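Local coordinates for 2L protein (Yaba-like disease virus, PDB 3IT8) that is a secreted MHC class I-like poxvirus protein that binds and neutralises the host cytokine tumour necrosis factor, at residues I1-Y5 against A166-Q171; Y25-L29 against Y208-V212; D195-E201 against T266-T272. One frame throughout, in Å; residues are numbered along the deposited sequence.

Interaction 1 of 3, residues I1-Y5 against A166-Q171. With NAG (2-acetamido-2-deoxy-beta-D-glucopyranose), chain M.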
ATOM      1  N   ILE D   1       3.908 -12.722  31.306  1.00 49.29           N
ATOM      2  CA  ILE D   1       4.479 -14.087  31.151  1.00 49.29           C
ATOM      3  C   ILE D   1       5.979 -14.057  30.901  1.00 49.29           C
ATOM      4  O   ILE D   1       6.539 -13.058  30.436  1.00 49.29           O
ATOM      5  CB  ILE D   1       3.808 -14.857  30.009  1.00 44.41           C
ATOM      6  CG1 ILE D   1       3.875 -14.045  28.719  1.00 41.19           C
ATOM      7  CG2 ILE D   1       2.379 -15.175  30.378  1.00 41.19           C
ATOM      8  CD1 ILE D   1       3.247 -14.753  27.525  1.00 41.19           C
ATOM      9  N   THR D   2       6.619 -15.182  31.202  1.00 51.28           N
ATOM     10  CA  THR D   2       8.057 -15.306  31.084  1.00 51.28           C
ATOM     11  C   THR D   2       8.542 -16.650  30.583  1.00 51.28           C
ATOM     12  O   THR D   2       7.959 -17.687  30.896  1.00 51.28           O
ATOM     13  CB  THR D   2       8.693 -15.024  32.460  1.00 37.57           C
ATOM     14  OG1 THR D   2       9.233 -13.704  32.454  1.00 47.85           O
ATOM     15  CG2 THR D   2       9.779 -16.051  32.813  1.00 47.85           C
ATOM     16  N   LEU D   3       9.607 -16.622  29.787  1.00 34.50           N
ATOM     17  CA  LEU D   3      10.238 -17.851  29.310  1.00 34.50           C
ATOM     18  C   LEU D   3      11.756 -17.723  29.565  1.00 34.50           C
ATOM     19  O   LEU D   3      12.417 -16.849  29.005  1.00 34.50           O
ATOM     20  CB  LEU D   3       9.957 -18.085  27.826  1.00 40.68           C
ATOM     21  CG  LEU D   3      10.490 -19.438  27.304  1.00 37.26           C
ATOM     22  CD1 LEU D   3       9.957 -20.591  28.137  1.00 37.26           C
ATOM     23  CD2 LEU D   3      10.069 -19.637  25.861  1.00 37.26           C
ATOM     24  N   LYS D   4      12.303 -18.575  30.428  1.00 42.10           N
ATOM     25  CA  LYS D   4      13.728 -18.501  30.743  1.00 42.10           C
ATOM     26  C   LYS D   4      14.487 -19.810  30.537  1.00 42.10           C
ATOM     27  O   LYS D   4      14.031 -20.863  30.972  1.00 42.10           O
ATOM     28  CB  LYS D   4      13.913 -18.033  32.193  1.00 38.37           C
ATOM     29  CG  LYS D   4      15.361 -17.837  32.577  1.00 40.56           C
ATOM     30  CD  LYS D   4      15.541 -17.350  34.009  1.00 40.56           C
ATOM     31  CE  LYS D   4      15.249 -18.427  35.036  1.00 40.56           C
ATOM     32  NZ  LYS D   4      15.582 -17.981  36.429  1.00 40.56           N
ATOM     33  N   TYR D   5      15.635 -19.732  29.867  1.00 41.01           N
ATOM     34  CA  TYR D   5      16.511 -20.880  29.623  1.00 41.01           C
ATOM     35  C   TYR D   5      17.810 -20.657  30.409  1.00 41.01           C
ATOM     36  O   TYR D   5      18.429 -19.592  30.315  1.00 41.01           O
ATOM     37  CB  TYR D   5      16.828 -21.002  28.137  1.00 48.99           C
ATOM     38  CG  TYR D   5      15.706 -21.571  27.299  1.00 31.33           C
ATOM     39  CD1 TYR D   5      14.446 -21.814  27.846  1.00 31.33           C
ATOM     40  CD2 TYR D   5      15.894 -21.856  25.946  1.00 31.33           C
ATOM     41  CE1 TYR D   5      13.395 -22.324  27.067  1.00 31.33           C
ATOM     42  CE2 TYR D   5      14.850 -22.360  25.156  1.00 31.33           C
ATOM     43  CZ  TYR D   5      13.609 -22.588  25.724  1.00 31.33           C
ATOM     44  OH  TYR D   5      12.581 -23.063  24.947  1.00 31.33           O
ATOM     45  N   ALA D 166       8.195 -18.852  20.535  1.00 33.50           N
ATOM     46  CA  ALA D 166       7.998 -20.018  21.373  1.00 33.50           C
ATOM     47  C   ALA D 166       7.152 -19.727  22.608  1.00 33.50           C
ATOM     48  O   ALA D 166       6.222 -20.476  22.913  1.00 33.50           O
ATOM     49  CB  ALA D 166       9.349 -20.578  21.781  1.00 23.42           C
ATOM     50  N   ILE D 167       7.463 -18.639  23.312  1.00 43.18           N
ATOM     51  CA  ILE D 167       6.732 -18.303  24.527  1.00 43.18           C
ATOM     52  C   ILE D 167       5.227 -18.392  24.349  1.00 43.18           C
ATOM     53  O   ILE D 167       4.510 -18.731  25.283  1.00 43.18           O
ATOM     54  CB  ILE D 167       7.095 -16.891  25.058  1.00 53.52           C
ATOM     55  CG1 ILE D 167       6.555 -16.720  26.476  1.00 28.08           C
ATOM     56  CG2 ILE D 167       6.480 -15.820  24.180  1.00 28.08           C
ATOM     57  CD1 ILE D 167       7.030 -15.466  27.152  1.00 28.08           C
ATOM     58  N   LEU D 168       4.750 -18.107  23.143  1.00 44.04           N
ATOM     59  CA  LEU D 168       3.318 -18.162  22.865  1.00 44.04           C
ATOM     60  C   LEU D 168       2.780 -19.596  22.848  1.00 44.04           C
ATOM     61  O   LEU D 168       1.623 -19.835  23.196  1.00 44.04           O
ATOM     62  CB  LEU D 168       3.001 -17.448  21.546  1.00 66.22           C
ATOM     63  CG  LEU D 168       3.284 -15.931  21.524  1.00 44.06           C
ATOM     64  CD1 LEU D 168       2.903 -15.363  20.185  1.00 44.06           C
ATOM     65  CD2 LEU D 168       2.516 -15.218  22.631  1.00 44.06           C
ATOM     66  N   ASP D 169       3.614 -20.552  22.452  1.00 48.71           N
ATOM     67  CA  ASP D 169       3.186 -21.945  22.448  1.00 48.71           C
ATOM     68  C   ASP D 169       3.100 -22.455  23.890  1.00 48.71           C
ATOM     69  O   ASP D 169       2.200 -23.228  24.233  1.00 48.71           O
ATOM     70  CB  ASP D 169       4.157 -22.815  21.648  1.00 89.43           C
ATOM     71  CG  ASP D 169       4.082 -22.554  20.153  1.00 68.43           C
ATOM     72  OD1 ASP D 169       2.949 -22.441  19.630  1.00 68.43           O
ATOM     73  OD2 ASP D 169       5.154 -22.479  19.501  1.00 68.43           O
ATOM     74  N   TYR D 170       4.035 -22.023  24.732  1.00 47.82           N
ATOM     75  CA  TYR D 170       4.025 -22.439  26.124  1.00 47.82           C
ATOM     76  C   TYR D 170       2.735 -21.951  26.760  1.00 47.82           C
ATOM     77  O   TYR D 170       2.027 -22.711  27.436  1.00 47.82           O
ATOM     78  CB  TYR D 170       5.213 -21.850  26.890  1.00 51.59           C
ATOM     79  CG  TYR D 170       6.549 -22.525  26.621  1.00 42.30           C
ATOM     80  CD1 TYR D 170       7.207 -22.360  25.406  1.00 42.30           C
ATOM     81  CD2 TYR D 170       7.171 -23.302  27.595  1.00 42.30           C
ATOM     82  CE1 TYR D 170       8.451 -22.944  25.172  1.00 42.30           C
ATOM     83  CE2 TYR D 170       8.415 -23.888  27.366  1.00 42.30           C
ATOM     84  CZ  TYR D 170       9.044 -23.698  26.153  1.00 42.30           C
ATOM     85  OH  TYR D 170      10.284 -24.238  25.921  1.00 42.30           O
ATOM     86  N   GLN D 171       2.433 -20.675  26.531  1.00 61.65           N
ATOM     87  CA  GLN D 171       1.245 -20.064  27.082  1.00 61.65           C
ATOM     88  C   GLN D 171       0.001 -20.872  26.749  1.00 61.65           C
ATOM     89  O   GLN D 171      -0.816 -21.132  27.627  1.00 61.65           O
ATOM     90  CB  GLN D 171       1.099 -18.647  26.568  1.00 74.96           C
ATOM     91  CG  GLN D 171      -0.128 -17.973  27.093  1.00 49.35           C
ATOM     92  CD  GLN D 171      -0.191 -16.523  26.709  1.00 49.35           C
ATOM     93  OE1 GLN D 171      -0.061 -16.172  25.527  1.00 49.35           O
ATOM     94  NE2 GLN D 171      -0.395 -15.656  27.706  1.00 49.35           N
TER
HETATM   95  C1  NAG M 325      20.852 -21.220  36.808  1.00 57.66           C
HETATM   96  C2  NAG M 325      20.516 -20.180  37.879  1.00 57.66           C
HETATM   97  C3  NAG M 325      21.550 -20.261  39.023  1.00 57.66           C
HETATM   98  C4  NAG M 325      21.572 -21.684  39.601  1.00 57.66           C
HETATM   99  C5  NAG M 325      21.889 -22.644  38.441  1.00 57.66           C
HETATM  100  C6  NAG M 325      21.945 -24.102  38.861  1.00 57.66           C
HETATM  101  C7  NAG M 325      19.362 -18.261  36.979  1.00 57.66           C
HETATM  102  C8  NAG M 325      19.399 -16.765  36.743  1.00 57.66           C
HETATM  103  N2  NAG M 325      20.513 -18.859  37.280  1.00 57.66           N
HETATM  104  O3  NAG M 325      21.236 -19.328  40.046  1.00 57.66           O
HETATM  105  O4  NAG M 325      22.542 -21.798  40.657  1.00 57.66           O
HETATM  106  O5  NAG M 325      20.878 -22.523  37.402  1.00 57.66           O
HETATM  107  O6  NAG M 325      20.644 -24.651  39.016  1.00 57.66           O
HETATM  108  O7  NAG M 325      18.297 -18.863  36.885  1.00 57.66           O
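L3 sets CD1 over the centre of one face of the Y170 ring, a CH-pi contact of 3.8 Å from CD1 to the Y170 centroid, 12° off the ring normal. L3 CD2 lies beside the same ring, 3.7 Å from Y170 CE1, and reaches back toward A166 and the backbone N of I167. With its CG anti to the backbone N (chi1 -175°), L3 carries both methyls to the helix. At the hydroxyl end of the same ring, Y5 comes in obliquely: Y5 OH donates to Y170 OH at 2.8 Å, and the acceptor lies at the edge of the Y5 ring. D23 and T59 also hydrogen-bond to Y170 OH; these bonds, with F51 stacked on the ring, probably help to fix its rotation. Helix 148-174 here crosses strand 2-10 at 114° between the short segment axes, as a helix does over the sheet floor of an MHC class I-like platform. I167 directs CD1 toward the backbone of T2 and L3 and toward I1 CG1, 3.8 Å away, while I167 CG1 lies 3.9 Å from L3 CB. Farther along, I1 CD1 packs across the amide of Q171, 3.8 Å from NE2. On the other face of the strand, K4 NZ hydrogen-bonds to O7 of an N-linked sugar.

Interaction 2 of 3, residues Y25-L29 against Y208-V212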
ATOM      1  N   TYR D  25       8.800 -21.608  32.484  1.00 29.86           N
ATOM      2  CA  TYR D  25       7.729 -20.765  31.938  1.00 29.86           C
ATOM      3  C   TYR D  25       7.152 -20.118  33.200  1.00 29.86           C
ATOM      4  O   TYR D  25       6.568 -20.811  34.033  1.00 29.86           O
ATOM      5  CB  TYR D  25       6.659 -21.600  31.262  1.00 58.57           C
ATOM      6  CG  TYR D  25       5.530 -20.747  30.788  1.00 51.58           C
ATOM      7  CD1 TYR D  25       5.708 -19.845  29.738  1.00 51.58           C
ATOM      8  CD2 TYR D  25       4.294 -20.779  31.425  1.00 51.58           C
ATOM      9  CE1 TYR D  25       4.683 -18.991  29.337  1.00 51.58           C
ATOM     10  CE2 TYR D  25       3.259 -19.928  31.030  1.00 51.58           C
ATOM     11  CZ  TYR D  25       3.464 -19.039  29.988  1.00 51.58           C
ATOM     12  OH  TYR D  25       2.451 -18.195  29.602  1.00 51.58           O
ATOM     13  N   ASN D  26       7.313 -18.804  33.354  1.00 41.52           N
ATOM     14  CA  ASN D  26       6.867 -18.132  34.579  1.00 41.52           C
ATOM     15  C   ASN D  26       7.699 -18.822  35.645  1.00 41.52           C
ATOM     16  O   ASN D  26       8.894 -19.016  35.447  1.00 41.52           O
ATOM     17  CB  ASN D  26       5.380 -18.357  34.857  1.00 60.68           C
ATOM     18  CG  ASN D  26       4.492 -17.540  33.952  1.00 53.15           C
ATOM     19  OD1 ASN D  26       4.958 -16.649  33.248  1.00 53.15           O
ATOM     20  ND2 ASN D  26       3.197 -17.829  33.975  1.00 53.15           N
ATOM     21  N   ASP D  27       7.087 -19.208  36.757  1.00 52.32           N
ATOM     22  CA  ASP D  27       7.840 -19.903  37.796  1.00 52.32           C
ATOM     23  C   ASP D  27       7.665 -21.417  37.688  1.00 52.32           C
ATOM     24  O   ASP D  27       8.003 -22.143  38.613  1.00 52.32           O
ATOM     25  CB  ASP D  27       7.428 -19.422  39.199  1.00 46.35           C
ATOM     26  CG  ASP D  27       5.930 -19.545  39.462  1.00 50.30           C
ATOM     27  OD1 ASP D  27       5.185 -20.049  38.580  1.00 50.30           O
ATOM     28  OD2 ASP D  27       5.495 -19.132  40.566  1.00 50.30           O
ATOM     29  N   GLN D  28       7.155 -21.887  36.548  1.00 47.98           N
ATOM     30  CA  GLN D  28       6.912 -23.315  36.331  1.00 47.98           C
ATOM     31  C   GLN D  28       8.035 -24.070  35.607  1.00 47.98           C
ATOM     32  O   GLN D  28       8.352 -23.783  34.451  1.00 47.98           O
ATOM     33  CB  GLN D  28       5.637 -23.516  35.514  1.00 49.45           C
ATOM     34  CG  GLN D  28       4.426 -22.847  36.068  1.00 41.08           C
ATOM     35  CD  GLN D  28       4.080 -23.341  37.445  1.00 41.08           C
ATOM     36  OE1 GLN D  28       4.359 -22.669  38.446  1.00 41.08           O
ATOM     37  NE2 GLN D  28       3.469 -24.526  37.513  1.00 41.08           N
ATOM     38  N   LEU D  29       8.623 -25.061  36.269  1.00 45.53           N
ATOM     39  CA  LEU D  29       9.673 -25.822  35.626  1.00 45.53           C
ATOM     40  C   LEU D  29       9.052 -26.606  34.465  1.00 45.53           C
ATOM     41  O   LEU D  29       8.035 -27.266  34.621  1.00 45.53           O
ATOM     42  CB  LEU D  29      10.324 -26.772  36.627  1.00 47.50           C
ATOM     43  CG  LEU D  29      11.351 -27.711  35.999  1.00 34.93           C
ATOM     44  CD1 LEU D  29      12.483 -26.883  35.376  1.00 34.93           C
ATOM     45  CD2 LEU D  29      11.872 -28.692  37.055  1.00 34.93           C
ATOM     46  N   TYR D 208      -0.089 -12.700  40.400  1.00 90.46           N
ATOM     47  CA  TYR D 208       0.428 -13.996  40.025  1.00 90.24           C
ATOM     48  C   TYR D 208       1.595 -14.055  39.095  1.00 91.33           C
ATOM     49  O   TYR D 208       2.707 -14.223  39.564  1.00 97.26           O
ATOM     50  CB  TYR D 208      -0.586 -14.993  39.474  1.00157.45           C
ATOM     51  CG  TYR D 208       0.214 -16.188  38.947  1.00 44.59           C
ATOM     52  CD1 TYR D 208       1.258 -16.746  39.721  1.00 44.59           C
ATOM     53  CD2 TYR D 208       0.056 -16.652  37.632  1.00 44.59           C
ATOM     54  CE1 TYR D 208       2.129 -17.716  39.195  1.00 44.59           C
ATOM     55  CE2 TYR D 208       0.929 -17.634  37.099  1.00 44.59           C
ATOM     56  CZ  TYR D 208       1.959 -18.154  37.889  1.00 44.59           C
ATOM     57  OH  TYR D 208       2.810 -19.107  37.372  1.00 44.59           O
ATOM     58  N   PRO D 209       1.376 -13.964  37.771  1.00 62.09           N
ATOM     59  CA  PRO D 209       2.609 -14.057  36.963  1.00 57.68           C
ATOM     60  C   PRO D 209       3.634 -13.185  37.686  1.00 65.08           C
ATOM     61  O   PRO D 209       3.468 -11.978  37.814  1.00 62.25           O
ATOM     62  CB  PRO D 209       2.171 -13.584  35.586  1.00 30.55           C
ATOM     63  CG  PRO D 209       1.030 -12.653  35.884  1.00 31.31           C
ATOM     64  CD  PRO D 209       0.287 -13.281  37.054  1.00 31.31           C
ATOM     65  N   PRO D 210       4.682 -13.822  38.238  1.00 46.05           N
ATOM     66  CA  PRO D 210       5.766 -13.193  39.006  1.00 39.76           C
ATOM     67  C   PRO D 210       6.581 -12.086  38.382  1.00 42.36           C
ATOM     68  O   PRO D 210       7.280 -11.359  39.093  1.00 47.12           O
ATOM     69  CB  PRO D 210       6.618 -14.382  39.449  1.00 35.52           C
ATOM     70  CG  PRO D 210       6.392 -15.379  38.367  1.00 35.52           C
ATOM     71  CD  PRO D 210       4.939 -15.261  38.030  1.00 35.52           C
ATOM     72  N   ASP D 211       6.498 -11.948  37.064  1.00 41.00           N
ATOM     73  CA  ASP D 211       7.224 -10.890  36.377  1.00 40.85           C
ATOM     74  C   ASP D 211       6.498  -9.559  36.540  1.00 44.39           C
ATOM     75  O   ASP D 211       5.313  -9.423  36.210  1.00 40.89           O
ATOM     76  CB  ASP D 211       7.404 -11.221  34.884  1.00 70.49           C
ATOM     77  CG  ASP D 211       6.111 -11.694  34.207  1.00 64.70           C
ATOM     78  OD1 ASP D 211       5.514 -12.694  34.669  1.00 64.70           O
ATOM     79  OD2 ASP D 211       5.704 -11.072  33.199  1.00 64.70           O
ATOM     80  N   VAL D 212       7.212  -8.577  37.070  1.00 41.92           N
ATOM     81  CA  VAL D 212       6.654  -7.252  37.268  1.00 44.24           C
ATOM     82  C   VAL D 212       7.757  -6.271  37.010  1.00 51.58           C
ATOM     83  O   VAL D 212       8.908  -6.513  37.354  1.00 43.32           O
ATOM     84  CB  VAL D 212       6.137  -7.038  38.708  1.00 61.17           C
ATOM     85  CG1 VAL D 212       6.029  -5.563  39.009  1.00 39.56           C
ATOM     86  CG2 VAL D 212       4.775  -7.656  38.850  1.00 39.56           C
TER
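Y208 reaches across to D27, and its hydroxyl donates to D27 OD1 at 2.8 Å. The carboxylate oxygen lies at the edge of the tyrosine ring, near its plane, whereas the hydroxyl meets the carboxylate from above, 36° out of its plane. The two side chains approach from opposite directions. The other oxygen, D27 OD2, hydrogen-bonds to Y263 OH, so two tyrosine hydroxyls hold the carboxylate, which would probably favour its charged form. The amide of N26 stands almost perpendicular to the Y208 ring, with ND2 3.9 Å from Y208 CE2. P210 packs against the turn, its CG 4.3 Å from D27 CB, and its CD reaches the CB of N26 at 4.5 Å.

N26 has its CG beside its backbone N (chi1 -75°), which lays the amide over one face of the Y25 ring, offset toward the rim, and turns OD1 to T2 N. Y25 in turn packs on I167, Y170 and Q171 of helix 148-174. D211 touches N26 only loosely across the contact; its OD2 hydrogen-bonds to T100 OG1 and I1 N. The turn itself is of type II', from Y25 to Q28, with Y25 N donating to Q28 O at 3.0 Å and Q28 N to Y25 O at 2.8 Å, a beta hairpin with a two-residue loop (N26-D27) joining strands 18-25 and 28-36.

The Tyr-Pro pair of the loop after strand 198-207, the strand that carries C202, recalls the corresponding loop of C1-set immunoglobulin domains. A hairpin of the platform sheet resting on this loop is consistent with the platform-to-Ig-domain junction of MHC class I heavy chains.

Interaction 3 of 3, residues D195-E201 against T266-T272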
ATOM      1  N   ASP D 195      18.695  10.957  56.477  1.00192.22           N
ATOM      2  CA  ASP D 195      19.786  11.741  55.894  1.00192.22           C
ATOM      3  C   ASP D 195      19.375  12.428  54.594  1.00192.22           C
ATOM      4  O   ASP D 195      19.712  13.592  54.364  1.00192.22           O
ATOM      5  CB  ASP D 195      21.027  10.863  55.655  1.00174.45           C
ATOM      6  CG  ASP D 195      20.981  10.121  54.332  1.00174.45           C
ATOM      7  OD1 ASP D 195      20.066   9.296  54.134  1.00174.45           O
ATOM      8  OD2 ASP D 195      21.871  10.365  53.488  1.00174.45           O
ATOM      9  N   GLY D 196      18.645  11.704  53.749  1.00190.48           N
ATOM     10  CA  GLY D 196      18.191  12.265  52.489  1.00187.79           C
ATOM     11  C   GLY D 196      16.845  12.943  52.657  1.00184.75           C
ATOM     12  O   GLY D 196      16.128  12.674  53.621  1.00179.76           O
ATOM     13  N   ASN D 197      16.491  13.821  51.724  1.00200.87           N
ATOM     14  CA  ASN D 197      15.220  14.522  51.818  1.00200.77           C
ATOM     15  C   ASN D 197      14.000  13.597  51.788  1.00200.87           C
ATOM     16  O   ASN D 197      13.448  13.279  52.842  1.00200.87           O
ATOM     17  CB  ASN D 197      15.118  15.595  50.723  1.00119.30           C
ATOM     18  CG  ASN D 197      15.807  15.191  49.436  1.00104.48           C
ATOM     19  OD1 ASN D 197      17.020  14.970  49.400  1.00104.48           O
ATOM     20  ND2 ASN D 197      15.036  15.101  48.365  1.00104.48           N
ATOM     21  N   MET D 198      13.588  13.152  50.601  1.00 90.85           N
ATOM     22  CA  MET D 198      12.418  12.282  50.491  1.00 86.94           C
ATOM     23  C   MET D 198      12.676  10.925  49.822  1.00 84.08           C
ATOM     24  O   MET D 198      13.598  10.777  49.018  1.00 80.51           O
ATOM     25  CB  MET D 198      11.304  13.019  49.746  1.00166.07           C
ATOM     26  CG  MET D 198      10.045  12.203  49.545  1.00120.75           C
ATOM     27  SD  MET D 198       8.729  13.158  48.793  1.00120.75           S
ATOM     28  CE  MET D 198       7.680  13.481  50.247  1.00120.75           C
ATOM     29  N   THR D 199      11.849   9.938  50.167  1.00 98.77           N
ATOM     30  CA  THR D 199      11.964   8.594  49.606  1.00 96.73           C
ATOM     31  C   THR D 199      10.586   8.065  49.192  1.00 90.96           C
ATOM     32  O   THR D 199       9.611   8.165  49.943  1.00 82.55           O
ATOM     33  CB  THR D 199      12.607   7.608  50.626  1.00101.02           C
ATOM     34  OG1 THR D 199      13.399   6.653  49.919  1.00 68.14           O
ATOM     35  CG2 THR D 199      11.539   6.849  51.431  1.00 68.14           C
ATOM     36  N   LEU D 200      10.504   7.510  47.989  1.00 61.70           N
ATOM     37  CA  LEU D 200       9.245   6.968  47.503  1.00 64.72           C
ATOM     38  C   LEU D 200       9.308   5.454  47.451  1.00 61.40           C
ATOM     39  O   LEU D 200      10.306   4.875  47.024  1.00 57.02           O
ATOM     40  CB  LEU D 200       8.920   7.541  46.127  1.00 81.31           C
ATOM     41  CG  LEU D 200       8.339   8.949  46.234  1.00 62.37           C
ATOM     42  CD1 LEU D 200       8.283   9.609  44.881  1.00 62.37           C
ATOM     43  CD2 LEU D 200       6.954   8.852  46.849  1.00 62.37           C
ATOM     44  N   GLU D 201       8.238   4.815  47.902  1.00 67.42           N
ATOM     45  CA  GLU D 201       8.182   3.371  47.929  1.00 63.67           C
ATOM     46  C   GLU D 201       6.918   2.861  47.271  1.00 66.92           C
ATOM     47  O   GLU D 201       5.811   3.082  47.772  1.00 67.70           O
ATOM     48  CB  GLU D 201       8.230   2.885  49.368  1.00164.75           C
ATOM     49  CG  GLU D 201       8.208   1.388  49.499  1.00123.30           C
ATOM     50  CD  GLU D 201       8.135   0.954  50.941  1.00123.30           C
ATOM     51  OE1 GLU D 201       9.015   1.370  51.725  1.00123.30           O
ATOM     52  OE2 GLU D 201       7.198   0.204  51.293  1.00123.30           O
ATOM     53  N   THR D 266       8.405  -4.721  46.370  1.00 56.00           N
ATOM     54  CA  THR D 266       8.604  -3.433  47.021  1.00 49.06           C
ATOM     55  C   THR D 266       9.717  -2.694  46.316  1.00 64.25           C
ATOM     56  O   THR D 266      10.855  -3.127  46.372  1.00 57.72           O
ATOM     57  CB  THR D 266       9.000  -3.597  48.491  1.00 88.46           C
ATOM     58  OG1 THR D 266       7.866  -4.047  49.236  1.00 56.87           O
ATOM     59  CG2 THR D 266       9.483  -2.281  49.068  1.00 56.87           C
ATOM     60  N   ASP D 267       9.398  -1.584  45.655  1.00 62.55           N
ATOM     61  CA  ASP D 267      10.420  -0.821  44.949  1.00 67.66           C
ATOM     62  C   ASP D 267      10.598   0.556  45.565  1.00 71.75           C
ATOM     63  O   ASP D 267       9.648   1.325  45.668  1.00 66.64           O
ATOM     64  CB  ASP D 267      10.062  -0.690  43.470  1.00102.93           C
ATOM     65  CG  ASP D 267      11.228  -0.205  42.641  1.00 80.52           C
ATOM     66  OD1 ASP D 267      12.326  -0.785  42.771  1.00 80.52           O
ATOM     67  OD2 ASP D 267      11.061   0.747  41.857  1.00 80.52           O
ATOM     68  N   LEU D 268      11.827   0.864  45.964  1.00 63.18           N
ATOM     69  CA  LEU D 268      12.136   2.140  46.603  1.00 67.87           C
ATOM     70  C   LEU D 268      12.870   3.105  45.668  1.00 70.44           C
ATOM     71  O   LEU D 268      13.548   2.677  44.739  1.00 69.76           O
ATOM     72  CB  LEU D 268      12.988   1.885  47.850  1.00124.35           C
ATOM     73  CG  LEU D 268      12.996   2.964  48.932  1.00 83.30           C
ATOM     74  CD1 LEU D 268      11.600   3.063  49.530  1.00 83.30           C
ATOM     75  CD2 LEU D 268      14.012   2.622  50.005  1.00 83.30           C
ATOM     76  N   VAL D 269      12.737   4.406  45.916  1.00 79.16           N
ATOM     77  CA  VAL D 269      13.391   5.413  45.084  1.00 77.67           C
ATOM     78  C   VAL D 269      13.857   6.617  45.890  1.00 79.93           C
ATOM     79  O   VAL D 269      13.123   7.142  46.734  1.00 75.53           O
ATOM     80  CB  VAL D 269      12.452   5.905  43.964  1.00142.19           C
ATOM     81  CG1 VAL D 269      13.056   7.102  43.248  1.00 97.62           C
ATOM     82  CG2 VAL D 269      12.230   4.798  42.977  1.00 97.62           C
ATOM     83  N   ARG D 270      15.080   7.054  45.613  1.00 75.69           N
ATOM     84  CA  ARG D 270      15.684   8.197  46.294  1.00 77.82           C
ATOM     85  C   ARG D 270      15.204   9.497  45.649  1.00 75.05           C
ATOM     86  O   ARG D 270      15.717   9.901  44.609  1.00 65.72           O
ATOM     87  CB  ARG D 270      17.206   8.100  46.187  1.00181.10           C
ATOM     88  CG  ARG D 270      17.949   8.183  47.503  1.00141.69           C
ATOM     89  CD  ARG D 270      18.061   9.607  47.996  1.00141.69           C
ATOM     90  NE  ARG D 270      18.931   9.688  49.168  1.00141.69           N
ATOM     91  CZ  ARG D 270      19.327  10.824  49.733  1.00141.69           C
ATOM     92  NH1 ARG D 270      18.933  11.990  49.235  1.00141.69           N
ATOM     93  NH2 ARG D 270      20.127  10.795  50.792  1.00141.69           N
ATOM     94  N   THR D 271      14.226  10.150  46.270  1.00113.34           N
ATOM     95  CA  THR D 271      13.683  11.397  45.733  1.00122.99           C
ATOM     96  C   THR D 271      14.656  12.561  45.875  1.00121.21           C
ATOM     97  O   THR D 271      14.374  13.517  46.590  1.00119.70           O
ATOM     98  CB  THR D 271      12.352  11.788  46.436  1.00200.99           C
ATOM     99  OG1 THR D 271      11.407  10.719  46.307  1.00164.66           O
ATOM    100  CG2 THR D 271      11.755  13.046  45.807  1.00164.66           C
ATOM    101  N   THR D 272      15.799  12.482  45.200  1.00166.67           N
ATOM    102  CA  THR D 272      16.784  13.556  45.265  1.00166.67           C
ATOM    103  C   THR D 272      16.177  14.813  44.649  1.00166.67           C
ATOM    104  O   THR D 272      15.232  14.732  43.864  1.00166.67           O
ATOM    105  CB  THR D 272      18.075  13.186  44.507  1.00180.82           C
ATOM    106  OG1 THR D 272      18.632  11.996  45.080  1.00126.63           O
ATOM    107  CG2 THR D 272      19.098  14.317  44.601  1.00126.63           C
TER
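Strands 198-201 and 266-271 run antiparallel, the axes of these short segments 158° apart, with L200 and V269 forming a hydrogen-bonded pair flanked by the non-hydrogen-bonded pairs T199-R270 and E201-L268. L200 N donates to V269 O at 2.9 Å, in the plane of that carbonyl, and V269 N returns a bond of 2.7 Å to L200 O. V269 O takes a second donor, T199 OG1 at 3.2 Å, which comes from above the carbonyl plane and so does not compete for the same direction. Toward the end of the pair, T271 N makes a weak bond to M198 O, and T271 then becomes the centre of an inverse gamma turn, closed by T272 N to R270 O.

On the face of T199, E201, L268 and R270, the leucine lies obliquely against the glutamate, with L268 CD1 beside E201 CB. The extended E201 side chain runs on to T266, its CG 3.9 Å from T266 CG2. R270 bends at chi2 (-79°) and swings its guanidinium toward the loop, where D195 OD2 meets NH2 at the edge in a salt bridge of 3.2 Å; D195 and G196 are poorly ordered, so this link is probably loose. On the opposite face M198 and T271 lie side by side, CB to CB 3.7 Å, while T271 OG1 sits 3.5 Å from L200 CG.

The two strands are the central ones of the four-stranded sheet of the Ig-like domain, between 185-189 and 254-255. L200 and V269 turn to W216 of strand 213-218 in the facing sheet, and D267 hydrogen-bonds to its indole NE1.

In the fold
Interactions 1 and 2 touch, their centres 10 Å apart, and share the platform sheet: strand 2-10 neighbours 18-25, and just beyond that strand T2 O lies 2.8 Å from N26 N, a probable hydrogen bond. Interaction 1 holds helix 148-174 on that sheet, and interaction 2 joins the sheet to the Ig-like domain. Interaction 3 lies within that domain, centred about 35 Å from interaction 1 and 28 Å from interaction 2. Along the chain 1 and 2 interlace, as do 2 and 3; 1 closes before 3 opens. The loop 208-212 follows strand 198-207 of interaction 3, a link through the chain; interactions 2 and 3 do not touch, their nearest atoms about 8 Å apart.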